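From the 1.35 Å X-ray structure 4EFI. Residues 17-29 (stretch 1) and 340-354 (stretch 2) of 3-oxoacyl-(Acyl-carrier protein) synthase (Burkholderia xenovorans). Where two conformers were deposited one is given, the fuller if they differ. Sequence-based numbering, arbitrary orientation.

Stretch 1 17-29: ARIAGVVSCVPSK
Stretch 2, residues 340-354: ALAVGPLNIVDTIET

One strand can face a distant segment of its own chain partly through water and partly through a direct parallel ladder; here, strand 17-26 meets residues more than 320 positions away in both modes, end to end. In its first part no backbone hydrogen bond crosses directly; three waters do the linking: water 2 accepts from Ile19 N (2.9 Å) and donates to Ala342 O (3.0 Å), water 1 links Ile19 O (2.7 Å) to Gly344 N (2.9 Å), and water 3 links Ala20 O (2.8 Å) to Ile348 N (2.9 Å). The second stretch turns here through Gly344 (phi/psi 97/-179°) and a cis peptide before Pro345. Apolar side chains close the gap: Ile19 (m, t) places CD1 4.0 Å from Val343 CG2, and its CG2 lies 4.1 Å from CD1 of Leu346 (m, t).

From Val22 the strands run parallel, their axes 21° apart, pairing Val22 with Val349 and so on to Val26 with Glu353 at CA separations of 4.7-5.0 Å. As a parallel ladder requires, alternate residues of the first strand bond to the neighbours flanking their partner. Val22 N donates to Ile348 O (3.0 Å), and Asp350 N to Val22 O (3.2 Å); Ser24 N donates to Asp350 O (2.9 Å), and Ile352 N to Ser24 O (2.8 Å); Val26 N donates to Ile352 O (3.0 Å), and Thr354 N to Val26 O (3.0 Å).

Val23 (t), Cys25 (t), Asp350 and Ile352 (p, t) share one face, where Cys25 CB approaches Ile352 CG1 to 3.8 Å; Val22 (t), Ser24 (m), Val26 (m), Val349 (t), Thr351 (m) and Glu353 (p, t) occupy the other.

Beyond the ladder, the C-terminal residue Thr354 (p) accepts through OG1 from Ser28 N (3.0 Å). Water 5 donates to Ser28 O (2.7 Å) and Glu353 OE1 (2.9 Å), so solvent reappears where the strands end.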

# COMPACT_ATOMS: atom_id res chain seq x y z
N ALA A 17 -15.19 -12.18 -8.45
CA ALA A 17 -14.61 -10.87 -8.73
C ALA A 17 -13.16 -11.01 -9.12
O ALA A 17 -12.48 -11.92 -8.64
CB ALA A 17 -14.71 -9.98 -7.49
N ARG A 18 -12.67 -10.12 -9.97
CA ARG A 18 -11.29 -10.16 -10.42
C ARG A 18 -10.72 -8.76 -10.52
O ARG A 18 -11.45 -7.78 -10.72
CB ARG A 18 -11.18 -10.85 -11.79
CG ARG A 18 -11.93 -10.16 -12.91
CD ARG A 18 -11.87 -10.92 -14.24
NE ARG A 18 -10.59 -10.76 -14.93
CZ ARG A 18 -10.27 -9.71 -15.68
NH1 ARG A 18 -9.08 -9.65 -16.26
NH2 ARG A 18 -11.14 -8.72 -15.85
N ILE A 19 -9.41 -8.67 -10.38
CA ILE A 19 -8.70 -7.45 -10.70
C ILE A 19 -8.72 -7.29 -12.22
O ILE A 19 -8.34 -8.20 -12.97
CB ILE A 19 -7.25 -7.48 -10.18
CG1 ILE A 19 -7.25 -7.55 -8.66
CG2 ILE A 19 -6.50 -6.26 -10.68
CD1 ILE A 19 -5.87 -7.75 -8.04
N ALA A 20 -9.16 -6.12 -12.68
CA ALA A 20 -9.28 -5.82 -14.10
C ALA A 20 -8.17 -4.90 -14.63
O ALA A 20 -7.98 -4.81 -15.85
CB ALA A 20 -10.64 -5.19 -14.37
N GLY A 21 -7.46 -4.20 -13.76
CA GLY A 21 -6.41 -3.27 -14.18
C GLY A 21 -5.86 -2.54 -12.98
O GLY A 21 -6.56 -2.45 -11.95
N VAL A 22 -4.63 -2.04 -13.08
CA VAL A 22 -4.00 -1.28 -12.00
C VAL A 22 -3.13 -0.19 -12.63
O VAL A 22 -2.34 -0.46 -13.53
CB VAL A 22 -3.07 -2.15 -11.12
CG1 VAL A 22 -2.55 -1.35 -9.92
CG2 VAL A 22 -3.74 -3.43 -10.66
N VAL A 23 -3.31 1.06 -12.20
CA VAL A 23 -2.41 2.13 -12.60
C VAL A 23 -1.86 2.84 -11.36
O VAL A 23 -2.63 3.13 -10.41
CB VAL A 23 -3.10 3.16 -13.51
CG1 VAL A 23 -2.18 4.33 -13.83
CG2 VAL A 23 -3.56 2.49 -14.80
N SER A 24 -0.59 3.18 -11.38
CA SER A 24 0.05 3.97 -10.33
C SER A 24 0.44 5.32 -10.90
O SER A 24 0.86 5.39 -12.07
CB SER A 24 1.31 3.29 -9.81
OG SER A 24 1.03 2.01 -9.28
N CYS A 25 0.36 6.35 -10.09
CA CYS A 25 0.83 7.69 -10.44
C CYS A 25 1.75 8.19 -9.34
O CYS A 25 1.38 8.22 -8.15
CB CYS A 25 -0.35 8.66 -10.60
SG CYS A 25 0.17 10.35 -11.03
N VAL A 26 2.96 8.58 -9.71
CA VAL A 26 3.94 9.12 -8.79
C VAL A 26 4.25 10.58 -9.12
O VAL A 26 4.15 11.00 -10.27
CB VAL A 26 5.26 8.31 -8.79
CG1 VAL A 26 5.00 6.92 -8.28
CG2 VAL A 26 5.92 8.27 -10.20
N PRO A 27 4.62 11.38 -8.12
CA PRO A 27 5.10 12.73 -8.40
C PRO A 27 6.26 12.69 -9.38
O PRO A 27 7.12 11.83 -9.31
CB PRO A 27 5.52 13.25 -7.02
CG PRO A 27 4.65 12.51 -6.08
CD PRO A 27 4.56 11.11 -6.68
N SER A 28 6.30 13.67 -10.28
CA SER A 28 7.42 13.81 -11.20
C SER A 28 8.67 14.31 -10.49
O SER A 28 9.76 14.13 -11.03
CB SER A 28 7.06 14.74 -12.36
OG SER A 28 6.77 16.03 -11.91
N LYS A 29 8.53 14.89 -9.30
CA LYS A 29 9.68 15.33 -8.53
C LYS A 29 10.50 14.14 -8.03
O LYS A 29 10.07 13.41 -7.13
CB LYS A 29 9.22 16.18 -7.33
N ALA A 340 -4.22 -13.86 -1.58
CA ALA A 340 -3.64 -14.85 -2.47
C ALA A 340 -4.67 -15.14 -3.52
O ALA A 340 -5.77 -15.58 -3.21
CB ALA A 340 -3.29 -16.11 -1.72
N LEU A 341 -4.30 -14.93 -4.78
CA LEU A 341 -5.24 -15.08 -5.87
C LEU A 341 -4.50 -15.06 -7.22
O LEU A 341 -3.35 -14.63 -7.31
CB LEU A 341 -6.32 -13.98 -5.85
CG LEU A 341 -5.93 -12.59 -6.33
CD1 LEU A 341 -7.14 -11.68 -6.36
CD2 LEU A 341 -4.84 -11.97 -5.50
N ALA A 342 -5.19 -15.53 -8.25
CA ALA A 342 -4.75 -15.41 -9.64
C ALA A 342 -5.12 -14.04 -10.19
O ALA A 342 -6.21 -13.52 -9.95
CB ALA A 342 -5.37 -16.51 -10.48
N VAL A 343 -4.20 -13.44 -10.94
CA VAL A 343 -4.40 -12.14 -11.55
C VAL A 343 -3.91 -12.14 -12.99
O VAL A 343 -2.80 -12.58 -13.27
CB VAL A 343 -3.62 -11.07 -10.79
CG1 VAL A 343 -3.83 -9.71 -11.44
CG2 VAL A 343 -3.99 -11.04 -9.29
N GLY A 344 -4.75 -11.68 -13.92
CA GLY A 344 -4.33 -11.51 -15.30
C GLY A 344 -4.73 -12.67 -16.19
O GLY A 344 -5.35 -13.64 -15.75
N PRO A 345 -4.37 -12.59 -17.47
CA PRO A 345 -3.59 -11.48 -18.04
C PRO A 345 -4.32 -10.15 -18.03
O PRO A 345 -5.54 -10.11 -18.14
CB PRO A 345 -3.33 -11.92 -19.48
CG PRO A 345 -4.36 -12.95 -19.78
CD PRO A 345 -4.72 -13.60 -18.48
N LEU A 346 -3.54 -9.07 -17.92
CA LEU A 346 -4.06 -7.71 -17.90
C LEU A 346 -3.29 -6.86 -18.88
O LEU A 346 -2.06 -6.85 -18.85
CB LEU A 346 -3.90 -7.09 -16.52
CG LEU A 346 -4.57 -7.75 -15.32
CD1 LEU A 346 -4.31 -6.92 -14.07
CD2 LEU A 346 -6.05 -7.93 -15.58
N ASN A 347 -4.01 -6.11 -19.71
CA ASN A 347 -3.39 -5.12 -20.58
C ASN A 347 -3.16 -3.76 -19.93
O ASN A 347 -2.24 -3.03 -20.31
CB ASN A 347 -4.23 -4.91 -21.84
CG ASN A 347 -4.26 -6.12 -22.75
OD1 ASN A 347 -3.26 -6.84 -22.89
ND2 ASN A 347 -5.41 -6.35 -23.38
N ILE A 348 -3.99 -3.40 -18.95
CA ILE A 348 -3.94 -2.08 -18.34
C ILE A 348 -3.25 -2.19 -17.00
O ILE A 348 -3.88 -2.39 -15.95
CB ILE A 348 -5.33 -1.41 -18.24
CG1 ILE A 348 -6.02 -1.44 -19.60
CG2 ILE A 348 -5.22 0.03 -17.76
CD1 ILE A 348 -5.21 -0.79 -20.73
N VAL A 349 -1.93 -2.13 -17.06
CA VAL A 349 -1.05 -2.11 -15.90
C VAL A 349 0.00 -1.07 -16.24
O VAL A 349 0.76 -1.26 -17.20
CB VAL A 349 -0.36 -3.47 -15.69
CG1 VAL A 349 0.60 -3.41 -14.50
CG2 VAL A 349 -1.40 -4.57 -15.51
N ASP A 350 0.06 0.05 -15.53
CA ASP A 350 0.92 1.16 -15.95
C ASP A 350 1.33 2.02 -14.78
O ASP A 350 0.68 2.01 -13.75
CB ASP A 350 0.19 2.01 -16.99
CG ASP A 350 1.10 2.43 -18.14
OD1 ASP A 350 2.35 2.51 -17.97
OD2 ASP A 350 0.55 2.67 -19.23
N THR A 351 2.43 2.74 -14.96
CA THR A 351 2.95 3.69 -13.99
C THR A 351 3.16 5.00 -14.73
O THR A 351 3.86 5.03 -15.75
CB THR A 351 4.28 3.23 -13.37
OG1 THR A 351 4.17 1.89 -12.89
CG2 THR A 351 4.66 4.13 -12.24
N ILE A 352 2.52 6.07 -14.27
CA ILE A 352 2.61 7.39 -14.88
C ILE A 352 3.11 8.37 -13.83
O ILE A 352 3.18 8.05 -12.65
CB ILE A 352 1.24 7.86 -15.43
CG1 ILE A 352 0.19 7.96 -14.31
CG2 ILE A 352 0.75 6.90 -16.50
CD1 ILE A 352 -1.12 8.61 -14.74
N GLU A 353 3.44 9.58 -14.25
CA GLU A 353 3.80 10.61 -13.28
C GLU A 353 2.91 11.82 -13.43
O GLU A 353 2.17 11.96 -14.41
CB GLU A 353 5.29 10.96 -13.33
CG GLU A 353 5.76 11.53 -14.59
CD GLU A 353 7.30 11.75 -14.65
OE1 GLU A 353 8.11 11.32 -13.78
OE2 GLU A 353 7.72 12.39 -15.65
N THR A 354 2.94 12.67 -12.43
CA THR A 354 2.18 13.91 -12.48
C THR A 354 2.70 14.84 -13.57
O THR A 354 3.80 14.65 -14.11
CB THR A 354 2.28 14.66 -11.14
OG1 THR A 354 3.66 14.91 -10.83
CG2 THR A 354 1.65 13.87 -10.01
OXT THR A 354 2.01 15.81 -13.90
O HOH W 1 -7.42 -10.77 -13.10
O HOH W 2 -8.00 -11.15 -9.95
O HOH W 3 -6.37 -4.79 -18.12
O HOH W 4 4.27 17.50 -10.67
O HOH W 5 10.37 13.05 -13.42
O HOH W 6 5.23 16.78 -14.36